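Local coordinates for chitin binding protein (Tectaria macrodonta, PDB 6IF7) that is an insecticidal, chitin-binding fern protein and possibly a copper-dependent lytic polysaccharide monooxygenase of family AA10, at residues A[79-84]-A[177-182]. Residues are numbered along the deposited sequence; the frame is centred on the assembly and turned at random.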
# COMPACT_ATOMS: atom_id res chain seq x y z
N SER A 79 -14.91 3.75 -5.19
CA SER A 79 -15.22 4.71 -4.16
C SER A 79 -15.47 4.05 -2.83
O SER A 79 -15.55 4.74 -1.87
CB SER A 79 -16.48 5.56 -4.50
OG SER A 79 -16.93 5.34 -5.82
N ASP A 80 -15.61 2.74 -2.77
CA ASP A 80 -16.02 2.09 -1.51
C ASP A 80 -14.95 1.17 -0.89
O ASP A 80 -15.29 0.35 -0.05
CB ASP A 80 -17.33 1.32 -1.74
CG ASP A 80 -17.19 0.22 -2.81
OD1 ASP A 80 -16.09 0.10 -3.43
OD2 ASP A 80 -18.16 -0.52 -3.02
N TRP A 81 -13.68 1.29 -1.29
CA TRP A 81 -12.61 0.64 -0.54
C TRP A 81 -12.69 1.12 0.92
O TRP A 81 -12.89 2.30 1.18
CB TRP A 81 -11.23 0.99 -1.08
CG TRP A 81 -10.82 0.36 -2.39
CD1 TRP A 81 -10.70 1.00 -3.59
CD2 TRP A 81 -10.45 -1.01 -2.63
NE1 TRP A 81 -10.28 0.12 -4.56
CE2 TRP A 81 -10.12 -1.12 -4.01
CE3 TRP A 81 -10.37 -2.15 -1.81
CZ2 TRP A 81 -9.71 -2.33 -4.59
CZ3 TRP A 81 -9.96 -3.38 -2.40
CH2 TRP A 81 -9.62 -3.44 -3.78
N ILE A 82 -12.56 0.20 1.87
CA ILE A 82 -12.66 0.58 3.27
C ILE A 82 -11.37 1.31 3.62
O ILE A 82 -10.28 0.86 3.29
CB ILE A 82 -12.93 -0.61 4.20
CG1 ILE A 82 -14.28 -1.24 3.82
CG2 ILE A 82 -12.98 -0.15 5.67
CD1 ILE A 82 -14.70 -2.43 4.67
N ALA A 83 -11.52 2.46 4.27
CA ALA A 83 -10.43 3.40 4.48
C ALA A 83 -10.16 3.58 5.97
O ALA A 83 -11.07 3.49 6.79
CB ALA A 83 -10.78 4.73 3.84
N THR A 84 -8.89 3.80 6.29
CA THR A 84 -8.45 4.04 7.65
C THR A 84 -8.46 5.55 7.90
O THR A 84 -7.75 6.28 7.20
CB THR A 84 -7.05 3.44 7.87
OG1 THR A 84 -7.11 2.02 7.67
CG2 THR A 84 -6.55 3.70 9.28
N CYS A 177 -0.68 -0.43 -1.33
CA CYS A 177 -1.70 0.66 -1.36
C CYS A 177 -2.58 0.56 -0.13
O CYS A 177 -3.12 -0.52 0.12
CB CYS A 177 -2.63 0.54 -2.57
SG CYS A 177 -1.86 1.04 -4.11
N SER A 178 -2.75 1.68 0.58
CA SER A 178 -3.67 1.76 1.73
C SER A 178 -4.65 2.94 1.53
O SER A 178 -4.25 4.08 1.31
CB SER A 178 -2.92 1.90 3.06
OG SER A 178 -2.03 0.79 3.28
N ASP A 179 -5.94 2.63 1.60
CA ASP A 179 -6.98 3.62 1.50
C ASP A 179 -7.08 4.28 2.87
O ASP A 179 -7.08 3.63 3.88
CB ASP A 179 -8.29 2.94 1.11
CG ASP A 179 -8.20 2.30 -0.25
OD1 ASP A 179 -8.17 3.04 -1.24
OD2 ASP A 179 -8.13 1.06 -0.36
N VAL A 180 -7.14 5.60 2.86
CA VAL A 180 -7.22 6.37 4.09
C VAL A 180 -8.22 7.48 3.90
O VAL A 180 -8.60 7.77 2.79
CB VAL A 180 -5.85 6.94 4.53
CG1 VAL A 180 -4.87 5.81 4.78
CG2 VAL A 180 -5.28 7.94 3.52
N TYR A 181 -8.61 8.09 5.00
CA TYR A 181 -9.54 9.20 4.96
C TYR A 181 -8.97 10.24 5.93
O TYR A 181 -8.89 9.99 7.11
CB TYR A 181 -10.93 8.72 5.42
CG TYR A 181 -11.98 9.77 5.22
CD1 TYR A 181 -12.19 10.77 6.17
CD2 TYR A 181 -12.77 9.76 4.08
CE1 TYR A 181 -13.15 11.75 5.97
CE2 TYR A 181 -13.73 10.73 3.87
CZ TYR A 181 -13.92 11.71 4.81
OH TYR A 181 -14.88 12.64 4.56
N PHE A 182 -8.57 11.40 5.41
CA PHE A 182 -7.94 12.43 6.23
C PHE A 182 -8.97 13.21 7.02
O PHE A 182 -9.91 13.73 6.45
CB PHE A 182 -7.06 13.34 5.40
CG PHE A 182 -5.72 12.78 5.18
CD1 PHE A 182 -4.83 12.69 6.23
CD2 PHE A 182 -5.36 12.30 3.95
CE1 PHE A 182 -3.59 12.12 6.07
CE2 PHE A 182 -4.12 11.75 3.77
CZ PHE A 182 -3.23 11.65 4.83
O HOH W 1 -9.01 -0.80 1.46
O HOH W 2 -6.28 1.40 5.26
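With CG anti to the carbonyl carbon in both Trp81 (chi1 -73°) and Asp179 (chi1 -63°), the indole and the carboxylate are brought together near the base of the ring. Asp179 OD2 lies 3.2 Å from Trp81 CB and 3.4 Å from Trp81 CG, approaching the indole obliquely, with the two planes only 14° apart. The rest of the indole runs toward helix 25-34, where it packs on Ala26 and Ala30, its NE1 bonded to Leu76 O. Asp179 OD2 forms a salt bridge with Arg10, which also makes a cation-pi contact with Trp81. One water bridges Ile82 O and Asp179 OD2.

Further along, the backbones pair as a short parallel bridge. Thr84 N bonds to Asp179 O (3.0 Å) and Tyr181 N to Thr84 O (3.0 Å), the two bonds lying on either side of Val180. Ala83 CB packs against the Val180 backbone and Tyr181 CB. A second water lies between Thr84 OG1 and Asp179 O, hydrogen-bonded to both.

This bridge adds strand 84-86 to the mixed sheet of the AA10-family fold, alongside strand 173-182. Arg10, paired with the carboxylate and lying against the indole, would be expected to offset the negative charge that Asp179 brings up to the ring and so to keep it ionised.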